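Local coordinates for VAO-type flavoprotein oxidase VAO615 (Myceliophthora thermophila, PDB 6F72), which probably acts as a flavoprotein oxidase whose bicovalently bound FAD, once reduced, reacts rapidly with molecular oxygen, although no substrate has been identified, at residues H65-F69 against S115-L120; W84-T88 against N406-F410; G219-P223 against F395-L399. Residues are numbered along the deposited sequence.

How the contacts relate
Contact 1 is a surface contact, its centre about 30 Å from the centre of the chain, where two loops are joined at a disulfide cysteine. Contacts 2 and 3 are partly buried, centred about 13 and 14 Å from that point, and both touch the FAD. They also touch each other, Ala407 CB lying 4.0 Å from Cys222 SG. Along the chain, contact 3 is nested inside the loop that contact 2 closes, whereas the segments of contacts 1 and 2 alternate. The chemistry differs: contact 1 has one backbone hydrogen bond and a sulfur-aromatic touch, contact 2 a short antiparallel bridge, and contact 3 no hydrogen bond across its segments, only packing behind the residue that bonds the flavin.

Contact 1: H65-F69 against S115-L120; sequences HKSPF and SQPCQL
Both segments are irregular loops. His65 and Ser67 are extended, with Lys66 kinked between them (phi/psi -107/-30). The peptide bond before Pro68 is cis; Phe69 leaves the backbone sideways, and in the m rotamer its ring reaches Cys118 and Leu120. Ser115, exposed, begins the second segment, its N 4.4 Å from Lys66 CD, while the CA atoms of Lys66 and Ser115 are 6.0 Å apart. Next, Gln116 O sits 2.8 Å from His65 ND1, but the angle is too poor for a hydrogen bond. That imidazole is hydrogen-bonded instead through ND1 to the O of Pro114 and through NE2 to the O of Val109. Pro117 packs its CB 3.9 Å from Ser67 OG, and its CA makes a CA-H...O contact of 3.6 Å with Ser67 O. The same Ser67 O accepts the one cross-segment hydrogen bond, from Cys118 N at 2.8 Å. Cys118, chi1 t, points toward 65-69: its CB is 4.0 Å from His65 CB and 4.3 Å from Pro68 CD. Cys118 SG meets the edge of the Phe69 ring, 3.6 Å from Phe69 CE2, in a sulfur-aromatic contact. Leu120 closes the segment with CD2 4.4 Å from Phe69 CZ, also at the ring edge. Cys118 is disulfide-bonded to Cys108, and Cys64, just ahead of His65, to Cys77. Two surface loops of a secreted glycoprotein are joined here, each carrying a disulfide cysteine.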
loop_
_atom_site.group_PDB
_atom_site.type_symbol
_atom_site.label_atom_id
_atom_site.label_comp_id
_atom_site.label_asym_id
_atom_site.label_seq_id
_atom_site.Cartn_x
_atom_site.Cartn_y
_atom_site.Cartn_z
ATOM N N HIS A 65 3.073 26.624 -12.749
ATOM C CA HIS A 65 1.952 27.502 -13.115
ATOM C C HIS A 65 2.086 28.909 -12.553
ATOM O O HIS A 65 2.946 29.160 -11.719
ATOM C CB HIS A 65 0.613 26.882 -12.720
ATOM C CG HIS A 65 0.403 25.523 -13.297
ATOM N ND1 HIS A 65 -0.039 25.325 -14.589
ATOM C CD2 HIS A 65 0.625 24.292 -12.779
ATOM C CE1 HIS A 65 -0.106 24.029 -14.831
ATOM N NE2 HIS A 65 0.281 23.379 -13.747
ATOM N N LYS A 66 1.213 29.803 -13.014
ATOM C CA LYS A 66 1.352 31.241 -12.808
ATOM C C LYS A 66 0.374 31.820 -11.786
ATOM O O LYS A 66 0.703 32.802 -11.105
ATOM C CB LYS A 66 1.269 31.959 -14.159
ATOM C CG LYS A 66 2.545 31.775 -14.970
ATOM C CD LYS A 66 2.328 31.711 -16.474
ATOM C CE LYS A 66 3.604 32.156 -17.190
ATOM N NZ LYS A 66 3.706 31.673 -18.600
ATOM N N SER A 67 -0.802 31.204 -11.673
ATOM C CA SER A 67 -1.836 31.593 -10.706
ATOM C C SER A 67 -2.387 30.337 -9.985
ATOM O O SER A 67 -2.315 29.249 -10.560
ATOM C CB SER A 67 -2.952 32.369 -11.417
ATOM O OG SER A 67 -3.734 31.524 -12.248
ATOM N N PRO A 68 -2.916 30.455 -8.753
ATOM C CA PRO A 68 -3.044 31.726 -8.046
ATOM C C PRO A 68 -1.919 31.968 -7.024
ATOM O O PRO A 68 -2.004 32.909 -6.235
ATOM C CB PRO A 68 -4.402 31.573 -7.352
ATOM C CG PRO A 68 -4.520 30.088 -7.079
ATOM C CD PRO A 68 -3.544 29.368 -7.977
ATOM N N PHE A 69 -0.873 31.145 -7.065
ATOM C CA PHE A 69 0.188 31.188 -6.059
ATOM C C PHE A 69 1.369 32.079 -6.452
ATOM O O PHE A 69 2.212 32.395 -5.602
ATOM C CB PHE A 69 0.651 29.775 -5.661
ATOM C CG PHE A 69 -0.466 28.877 -5.181
ATOM C CD1 PHE A 69 -1.086 29.094 -3.940
ATOM C CD2 PHE A 69 -0.907 27.814 -5.969
ATOM C CE1 PHE A 69 -2.119 28.269 -3.501
ATOM C CE2 PHE A 69 -1.942 26.981 -5.532
ATOM C CZ PHE A 69 -2.549 27.210 -4.299
ATOM N N SER A 115 -0.186 28.494 -18.055
ATOM C CA SER A 115 -1.307 29.424 -17.890
ATOM C C SER A 115 -2.563 28.760 -17.285
ATOM O O SER A 115 -3.510 29.450 -16.903
ATOM C CB SER A 115 -1.642 30.145 -19.218
ATOM O OG SER A 115 -0.477 30.586 -19.916
ATOM N N GLN A 116 -2.576 27.433 -17.187
ATOM C CA GLN A 116 -3.685 26.740 -16.534
ATOM C C GLN A 116 -3.563 26.912 -15.010
ATOM O O GLN A 116 -2.518 26.566 -14.429
ATOM C CB GLN A 116 -3.745 25.263 -16.953
ATOM C CG GLN A 116 -4.961 24.506 -16.443
ATOM C CD GLN A 116 -4.883 22.997 -16.676
ATOM O OE1 GLN A 116 -4.382 22.540 -17.703
ATOM N NE2 GLN A 116 -5.393 22.216 -15.722
ATOM N N PRO A 117 -4.629 27.451 -14.360
ATOM C CA PRO A 117 -4.548 27.790 -12.932
ATOM C C PRO A 117 -4.239 26.570 -12.087
ATOM O O PRO A 117 -4.839 25.507 -12.304
ATOM C CB PRO A 117 -5.960 28.309 -12.604
ATOM C CG PRO A 117 -6.540 28.711 -13.918
ATOM C CD PRO A 117 -5.986 27.706 -14.891
ATOM N N CYS A 118 -3.281 26.715 -11.164
ATOM C CA CYS A 118 -2.949 25.661 -10.205
ATOM C C CYS A 118 -4.072 25.538 -9.174
ATOM O O CYS A 118 -4.159 26.327 -8.208
ATOM C CB CYS A 118 -1.595 25.913 -9.514
ATOM S SG CYS A 118 -1.221 24.715 -8.199
ATOM N N GLN A 119 -4.913 24.529 -9.390
ATOM C CA GLN A 119 -6.078 24.280 -8.559
ATOM C C GLN A 119 -5.849 23.093 -7.631
ATOM O O GLN A 119 -5.054 22.187 -7.920
ATOM C CB GLN A 119 -7.320 24.045 -9.429
ATOM C CG GLN A 119 -7.848 25.304 -10.116
ATOM C CD GLN A 119 -8.616 24.992 -11.392
ATOM O OE1 GLN A 119 -9.357 24.011 -11.463
ATOM N NE2 GLN A 119 -8.440 25.831 -12.413
ATOM N N LEU A 120 -6.562 23.120 -6.512
ATOM C CA LEU A 120 -6.449 22.098 -5.496
ATOM C C LEU A 120 -7.121 20.801 -5.965
ATOM O O LEU A 120 -6.514 19.739 -5.891
ATOM C CB LEU A 120 -7.000 22.603 -4.160
ATOM C CG LEU A 120 -6.274 23.753 -3.440
ATOM C CD1 LEU A 120 -6.900 24.019 -2.082
ATOM C CD2 LEU A 120 -4.777 23.524 -3.293
#

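Contact 2: W84-T88 against N406-F410; sequences WDIST and NAAYF. With FAD (flavin-adenine dinucleotide), chain E.
This contact lies in the FAD pocket, by the dimethylbenzene end of the isoalloxazine. Segments 84-88 and 406-410 run antiparallel through a single beta bridge, Ile86 paired with Ala408 as a non-hydrogen-bonded pair with CA atoms 4.4 Å apart. The flanking bonds are Tyr409 N to Asp85 O, 2.9 Å, and Ser87 N to Ala407 O, 2.8 Å. Ser87, chi1 m, also donates from OG to Ala407 O at 3.0 Å. A water extends the pairing, donating to Ser87 O (2.8 Å) and accepting from Ala407 N (3.0 Å). Ile86 CD1 rests 4.4 Å from Ala408 CB.

Three residues meet the flavin: Ser87 OG is 3.1 Å and Ala407 CB 3.7 Å from FAD C7M, while Tyr409 CE2 is 3.5 Å from FAD C8M. Tyr409, chi1 t, is hydrogen-bonded through OH to His157 O. With the Ser87 and Tyr409 amides and the Ser87 hydroxyl donating across the bridge, mainly van der Waals contact is left for the C7M methyl and C8M, the 8alpha carbon linked to His157.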
loop_
_atom_site.group_PDB
_atom_site.type_symbol
_atom_site.label_atom_id
_atom_site.label_comp_id
_atom_site.label_asym_id
_atom_site.label_seq_id
_atom_site.Cartn_x
_atom_site.Cartn_y
_atom_site.Cartn_z
ATOM N N TRP A 84 8.537 12.529 -11.659
ATOM C CA TRP A 84 7.145 12.695 -11.203
ATOM C C TRP A 84 6.353 11.389 -11.104
ATOM O O TRP A 84 5.496 11.225 -10.211
ATOM C CB TRP A 84 6.397 13.665 -12.108
ATOM C CG TRP A 84 5.088 14.097 -11.544
ATOM C CD1 TRP A 84 3.860 13.607 -11.863
ATOM C CD2 TRP A 84 4.875 15.096 -10.540
ATOM N NE1 TRP A 84 2.884 14.245 -11.138
ATOM C CE2 TRP A 84 3.476 15.163 -10.309
ATOM C CE3 TRP A 84 5.729 15.949 -9.818
ATOM C CZ2 TRP A 84 2.903 16.061 -9.395
ATOM C CZ3 TRP A 84 5.162 16.839 -8.891
ATOM C CH2 TRP A 84 3.760 16.882 -8.687
ATOM N N ASP A 85 6.644 10.469 -12.019
ATOM C CA ASP A 85 5.994 9.148 -12.043
ATOM C C ASP A 85 6.742 8.067 -11.233
ATOM O O ASP A 85 6.502 6.867 -11.405
ATOM C CB ASP A 85 5.755 8.711 -13.500
ATOM C CG ASP A 85 4.846 9.665 -14.263
ATOM O OD1 ASP A 85 4.020 10.386 -13.652
ATOM O OD2 ASP A 85 4.953 9.680 -15.495
ATOM N N ILE A 86 7.632 8.511 -10.340
ATOM C CA ILE A 86 8.377 7.644 -9.413
ATOM C C ILE A 86 7.910 7.961 -7.978
ATOM O O ILE A 86 7.500 9.090 -7.688
ATOM C CB ILE A 86 9.928 7.818 -9.594
ATOM C CG1 ILE A 86 10.368 7.625 -11.074
ATOM C CG2 ILE A 86 10.758 6.980 -8.605
ATOM C CD1 ILE A 86 10.112 6.255 -11.701
ATOM N N SER A 87 7.915 6.950 -7.105
ATOM C CA SER A 87 7.715 7.163 -5.658
ATOM C C SER A 87 9.013 7.733 -5.093
ATOM O O SER A 87 9.993 7.014 -4.890
ATOM C CB SER A 87 7.300 5.867 -4.942
ATOM O OG SER A 87 6.157 5.297 -5.558
ATOM N N THR A 88 9.024 9.045 -4.895
ATOM C CA THR A 88 10.214 9.753 -4.419
ATOM C C THR A 88 9.938 10.399 -3.081
ATOM O O THR A 88 8.790 10.757 -2.770
ATOM C CB THR A 88 10.626 10.889 -5.371
ATOM O OG1 THR A 88 9.551 11.833 -5.456
ATOM C CG2 THR A 88 10.998 10.349 -6.754
ATOM N N ASN A 406 13.391 2.985 -6.219
ATOM C CA ASN A 406 13.101 3.624 -7.499
ATOM C C ASN A 406 11.758 3.124 -8.042
ATOM O O ASN A 406 11.610 2.871 -9.245
ATOM C CB ASN A 406 14.253 3.351 -8.484
ATOM C CG ASN A 406 14.110 4.116 -9.776
ATOM O OD1 ASN A 406 14.033 5.350 -9.783
ATOM N ND2 ASN A 406 14.072 3.385 -10.890
ATOM N N ALA A 407 10.777 3.007 -7.149
ATOM C CA ALA A 407 9.530 2.313 -7.462
ATOM C C ALA A 407 8.551 3.200 -8.230
ATOM O O ALA A 407 8.001 4.165 -7.673
ATOM C CB ALA A 407 8.895 1.748 -6.199
ATOM N N ALA A 408 8.364 2.858 -9.512
ATOM C CA ALA A 408 7.398 3.498 -10.403
ATOM C C ALA A 408 6.012 3.512 -9.785
ATOM O O ALA A 408 5.639 2.578 -9.065
ATOM C CB ALA A 408 7.366 2.788 -11.745
ATOM N N TYR A 409 5.277 4.591 -10.023
ATOM C CA TYR A 409 3.915 4.684 -9.549
ATOM C C TYR A 409 2.953 4.487 -10.694
ATOM O O TYR A 409 2.847 5.342 -11.592
ATOM C CB TYR A 409 3.614 6.005 -8.850
ATOM C CG TYR A 409 2.336 5.929 -8.054
ATOM C CD1 TYR A 409 1.082 6.082 -8.676
ATOM C CD2 TYR A 409 2.373 5.667 -6.670
ATOM C CE1 TYR A 409 -0.093 5.990 -7.954
ATOM C CE2 TYR A 409 1.201 5.578 -5.931
ATOM C CZ TYR A 409 -0.024 5.734 -6.563
ATOM O OH TYR A 409 -1.170 5.634 -5.817
ATOM N N PHE A 410 2.252 3.360 -10.652
ATOM C CA PHE A 410 1.201 3.053 -11.615
ATOM C C PHE A 410 -0.154 3.247 -10.927
ATOM O O PHE A 410 -0.480 2.511 -10.002
ATOM C CB PHE A 410 1.323 1.618 -12.102
ATOM C CG PHE A 410 2.677 1.247 -12.650
ATOM C CD1 PHE A 410 3.198 1.878 -13.780
ATOM C CD2 PHE A 410 3.414 0.209 -12.063
ATOM C CE1 PHE A 410 4.436 1.503 -14.302
ATOM C CE2 PHE A 410 4.649 -0.175 -12.583
ATOM C CZ PHE A 410 5.164 0.476 -13.703
HETATM P PA FAD E . -1.334 6.730 2.537
HETATM O O1A FAD E . -1.960 6.994 1.192
HETATM O O2A FAD E . -0.776 7.924 3.259
HETATM O O5B FAD E . -2.423 5.990 3.459
HETATM C C5B FAD E . -3.251 4.940 2.958
HETATM C C4B FAD E . -4.550 4.829 3.749
HETATM O O4B FAD E . -4.254 4.630 5.133
HETATM C C3B FAD E . -5.437 6.058 3.681
HETATM O O3B FAD E . -6.792 5.591 3.692
HETATM C C2B FAD E . -5.152 6.814 4.968
HETATM O O2B FAD E . -6.288 7.561 5.410
HETATM C C1B FAD E . -4.811 5.688 5.931
HETATM N N9A FAD E . -3.811 6.041 6.966
HETATM C C8A FAD E . -2.477 6.130 6.774
HETATM N N7A FAD E . -1.844 6.429 7.936
HETATM C C5A FAD E . -2.784 6.523 8.891
HETATM C C6A FAD E . -2.795 6.814 10.342
HETATM N N6A FAD E . -1.633 7.075 10.981
HETATM N N1A FAD E . -3.986 6.824 10.983
HETATM C C2A FAD E . -5.151 6.572 10.347
HETATM N N3A FAD E . -5.212 6.291 9.021
HETATM C C4A FAD E . -4.083 6.255 8.256
HETATM N N1 FAD E . 1.667 -2.960 -0.391
HETATM C C2 FAD E . 2.088 -4.209 -0.067
HETATM O O2 FAD E . 1.355 -4.930 0.650
HETATM N N3 FAD E . 3.272 -4.695 -0.499
HETATM C C4 FAD E . 4.118 -4.005 -1.281
HETATM O O4 FAD E . 5.204 -4.498 -1.659
HETATM C C4X FAD E . 3.732 -2.629 -1.666
HETATM N N5 FAD E . 4.529 -1.860 -2.438
HETATM C C5X FAD E . 4.168 -0.594 -2.797
HETATM C C6 FAD E . 5.019 0.195 -3.602
HETATM C C7 FAD E . 4.619 1.503 -3.953
HETATM C C7M FAD E . 5.545 2.332 -4.826
HETATM C C8 FAD E . 3.305 2.058 -3.463
HETATM C C8M FAD E . 2.831 3.484 -3.703
HETATM C C9 FAD E . 2.485 1.263 -2.669
HETATM C C9A FAD E . 2.858 -0.038 -2.317
HETATM N N10 FAD E . 2.020 -0.825 -1.492
HETATM C C10 FAD E . 2.422 -2.137 -1.163
HETATM C "C1'" FAD E . 0.721 -0.309 -1.065
HETATM C "C2'" FAD E . 0.551 0.137 0.356
HETATM O "O2'" FAD E . 0.484 -1.031 1.171
HETATM C "C3'" FAD E . -0.774 0.890 0.383
HETATM O "O3'" FAD E . -0.837 1.864 -0.682
HETATM C "C4'" FAD E . -0.997 1.570 1.725
HETATM O "O4'" FAD E . -2.339 2.057 1.793
HETATM C "C5'" FAD E . 0.028 2.677 1.977
HETATM O "O5'" FAD E . -0.249 3.372 3.183
HETATM P P FAD E . 0.500 4.761 3.484
HETATM O O1P FAD E . 1.970 4.579 3.237
HETATM O O2P FAD E . -0.034 5.222 4.821
HETATM O O3P FAD E . -0.111 5.710 2.329
HETATM O O HOH W 1 10.654 4.348 -4.482
#

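Contact 3: G219-P223 against F395-L399; sequences GGTCP and FFTYL. With FAD (flavin-adenine dinucleotide), chain E.
Segment 219-223 is an irregular loop between strand 215-216 and helix 227-233; the other segment lies on helix 391-399, where Leu399 N donates to Phe395 O at 2.8 Å. Nothing is hydrogen-bonded between the two, so the contact is packing. The loop starts at Gly219, extended and buried, whose O is hydrogen-bonded to Ser238 OG. Gly220 then brings its O to 3.4 Å from Phe395 CZ, while that carbonyl is hydrogen-bonded to Tyr207 OH. Thr221 has its CA 6.7 Å from that of Leu399, the closest CA pair. Thr221 O lies 3.3 Å from Phe395 CZ, and Thr221 CB rests 3.8 Å from Leu399 CD1. With chi1 p, the threonine turns its OG1 to the flavin: both Thr221 OG1, at 2.7 Å, and Thr221 N, at 3.2 Å, donate to FAD O4. Cys222 points away from the helix, and in the m rotamer its SG is bonded covalently to FAD C6, 1.6 Å away. Pro223 turns back toward the helix. Pro223 CG is 4.1 Å from Phe395 CE1, at the edge of that ring, 3.8 Å from Phe396 CE1 and 4.1 Å from Leu399 O. Phe395 (chi1 t) and Phe396 (chi1 m) thus both reach the proline, from successive positions on the helix. So the loop has the cofactor at one flank and the helix at the other. Together with His157, Cys222 forms the 6-S-cysteinyl, 8alpha-histidyl link, the bicovalent flavin site characteristic of berberine-bridge-enzyme-like members of the VAO family.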
loop_
_atom_site.group_PDB
_atom_site.type_symbol
_atom_site.label_atom_id
_atom_site.label_comp_id
_atom_site.label_asym_id
_atom_site.label_seq_id
_atom_site.Cartn_x
_atom_site.Cartn_y
_atom_site.Cartn_z
ATOM N N GLY A 219 7.864 -5.498 6.254
ATOM C CA GLY A 219 7.453 -4.298 5.546
ATOM C C GLY A 219 7.462 -4.481 4.047
ATOM O O GLY A 219 7.944 -5.497 3.536
ATOM N N GLY A 220 6.957 -3.469 3.344
ATOM C CA GLY A 220 6.784 -3.521 1.887
ATOM C C GLY A 220 8.059 -3.446 1.069
ATOM O O GLY A 220 9.135 -3.106 1.575
ATOM N N THR A 221 7.920 -3.759 -0.215
ATOM C CA THR A 221 9.049 -3.818 -1.131
ATOM C C THR A 221 9.336 -2.429 -1.667
ATOM O O THR A 221 10.437 -2.158 -2.174
ATOM C CB THR A 221 8.765 -4.753 -2.311
ATOM O OG1 THR A 221 7.550 -4.344 -2.952
ATOM C CG2 THR A 221 8.631 -6.195 -1.833
ATOM N N CYS A 222 8.337 -1.557 -1.567
ATOM C CA CYS A 222 8.497 -0.179 -1.978
ATOM C C CYS A 222 8.972 0.616 -0.738
ATOM O O CYS A 222 8.198 0.796 0.203
ATOM C CB CYS A 222 7.180 0.351 -2.561
ATOM S SG CYS A 222 6.431 -0.498 -4.015
ATOM N N PRO A 223 10.255 1.074 -0.724
ATOM C CA PRO A 223 10.852 1.630 0.519
ATOM C C PRO A 223 10.160 2.848 1.122
ATOM O O PRO A 223 10.199 3.023 2.341
ATOM C CB PRO A 223 12.288 1.969 0.114
ATOM C CG PRO A 223 12.552 1.159 -1.109
ATOM C CD PRO A 223 11.236 1.064 -1.830
ATOM N N PHE A 395 17.652 -6.806 0.834
ATOM C CA PHE A 395 16.559 -5.958 0.380
ATOM C C PHE A 395 17.012 -4.950 -0.683
ATOM O O PHE A 395 16.418 -4.877 -1.763
ATOM C CB PHE A 395 15.889 -5.230 1.553
ATOM C CG PHE A 395 14.634 -4.512 1.163
ATOM C CD1 PHE A 395 14.684 -3.213 0.657
ATOM C CD2 PHE A 395 13.396 -5.150 1.255
ATOM C CE1 PHE A 395 13.522 -2.557 0.257
ATOM C CE2 PHE A 395 12.226 -4.498 0.875
ATOM C CZ PHE A 395 12.293 -3.200 0.364
ATOM N N PHE A 396 18.063 -4.188 -0.372
ATOM C CA PHE A 396 18.490 -3.101 -1.258
ATOM C C PHE A 396 19.376 -3.525 -2.434
ATOM O O PHE A 396 19.519 -2.763 -3.399
ATOM C CB PHE A 396 19.045 -1.900 -0.469
ATOM C CG PHE A 396 17.974 -1.112 0.250
ATOM C CD1 PHE A 396 17.040 -0.349 -0.468
ATOM C CD2 PHE A 396 17.872 -1.147 1.637
ATOM C CE1 PHE A 396 16.044 0.371 0.192
ATOM C CE2 PHE A 396 16.878 -0.429 2.299
ATOM C CZ PHE A 396 15.966 0.333 1.578
ATOM N N THR A 397 19.929 -4.741 -2.378
ATOM C CA THR A 397 20.535 -5.358 -3.562
ATOM C C THR A 397 19.457 -5.493 -4.642
ATOM O O THR A 397 19.664 -5.068 -5.782
ATOM C CB THR A 397 21.136 -6.751 -3.270
ATOM O OG1 THR A 397 22.036 -6.664 -2.167
ATOM C CG2 THR A 397 21.900 -7.287 -4.486
ATOM N N TYR A 398 18.304 -6.046 -4.255
ATOM C CA TYR A 398 17.230 -6.370 -5.197
ATOM C C TYR A 398 16.196 -5.268 -5.446
ATOM O O TYR A 398 15.611 -5.207 -6.542
ATOM C CB TYR A 398 16.553 -7.692 -4.803
ATOM C CG TYR A 398 17.498 -8.867 -4.951
ATOM C CD1 TYR A 398 17.797 -9.399 -6.218
ATOM C CD2 TYR A 398 18.131 -9.419 -3.838
ATOM C CE1 TYR A 398 18.683 -10.461 -6.359
ATOM C CE2 TYR A 398 19.020 -10.480 -3.970
ATOM C CZ TYR A 398 19.289 -10.994 -5.230
ATOM O OH TYR A 398 20.165 -12.037 -5.355
ATOM N N LEU A 399 15.986 -4.399 -4.458
ATOM C CA LEU A 399 14.876 -3.441 -4.497
ATOM C C LEU A 399 15.337 -2.011 -4.183
ATOM O O LEU A 399 14.539 -1.140 -3.798
ATOM C CB LEU A 399 13.715 -3.915 -3.589
ATOM C CG LEU A 399 13.241 -5.389 -3.669
ATOM C CD1 LEU A 399 12.422 -5.787 -2.455
ATOM C CD2 LEU A 399 12.469 -5.737 -4.932
HETATM P PA FAD E . -1.334 6.730 2.537
HETATM O O1A FAD E . -1.960 6.994 1.192
HETATM O O2A FAD E . -0.776 7.924 3.259
HETATM O O5B FAD E . -2.423 5.990 3.459
HETATM C C5B FAD E . -3.251 4.940 2.958
HETATM C C4B FAD E . -4.550 4.829 3.749
HETATM O O4B FAD E . -4.254 4.630 5.133
HETATM C C3B FAD E . -5.437 6.058 3.681
HETATM O O3B FAD E . -6.792 5.591 3.692
HETATM C C2B FAD E . -5.152 6.814 4.968
HETATM O O2B FAD E . -6.288 7.561 5.410
HETATM C C1B FAD E . -4.811 5.688 5.931
HETATM N N9A FAD E . -3.811 6.041 6.966
HETATM C C8A FAD E . -2.477 6.130 6.774
HETATM N N7A FAD E . -1.844 6.429 7.936
HETATM C C5A FAD E . -2.784 6.523 8.891
HETATM C C6A FAD E . -2.795 6.814 10.342
HETATM N N6A FAD E . -1.633 7.075 10.981
HETATM N N1A FAD E . -3.986 6.824 10.983
HETATM C C2A FAD E . -5.151 6.572 10.347
HETATM N N3A FAD E . -5.212 6.291 9.021
HETATM C C4A FAD E . -4.083 6.255 8.256
HETATM N N1 FAD E . 1.667 -2.960 -0.391
HETATM C C2 FAD E . 2.088 -4.209 -0.067
HETATM O O2 FAD E . 1.355 -4.930 0.650
HETATM N N3 FAD E . 3.272 -4.695 -0.499
HETATM C C4 FAD E . 4.118 -4.005 -1.281
HETATM O O4 FAD E . 5.204 -4.498 -1.659
HETATM C C4X FAD E . 3.732 -2.629 -1.666
HETATM N N5 FAD E . 4.529 -1.860 -2.438
HETATM C C5X FAD E . 4.168 -0.594 -2.797
HETATM C C6 FAD E . 5.019 0.195 -3.602
HETATM C C7 FAD E . 4.619 1.503 -3.953
HETATM C C7M FAD E . 5.545 2.332 -4.826
HETATM C C8 FAD E . 3.305 2.058 -3.463
HETATM C C8M FAD E . 2.831 3.484 -3.703
HETATM C C9 FAD E . 2.485 1.263 -2.669
HETATM C C9A FAD E . 2.858 -0.038 -2.317
HETATM N N10 FAD E . 2.020 -0.825 -1.492
HETATM C C10 FAD E . 2.422 -2.137 -1.163
HETATM C "C1'" FAD E . 0.721 -0.309 -1.065
HETATM C "C2'" FAD E . 0.551 0.137 0.356
HETATM O "O2'" FAD E . 0.484 -1.031 1.171
HETATM C "C3'" FAD E . -0.774 0.890 0.383
HETATM O "O3'" FAD E . -0.837 1.864 -0.682
HETATM C "C4'" FAD E . -0.997 1.570 1.725
HETATM O "O4'" FAD E . -2.339 2.057 1.793
HETATM C "C5'" FAD E . 0.028 2.677 1.977
HETATM O "O5'" FAD E . -0.249 3.372 3.183
HETATM P P FAD E . 0.500 4.761 3.484
HETATM O O1P FAD E . 1.970 4.579 3.237
HETATM O O2P FAD E . -0.034 5.222 4.821
HETATM O O3P FAD E . -0.111 5.710 2.329
#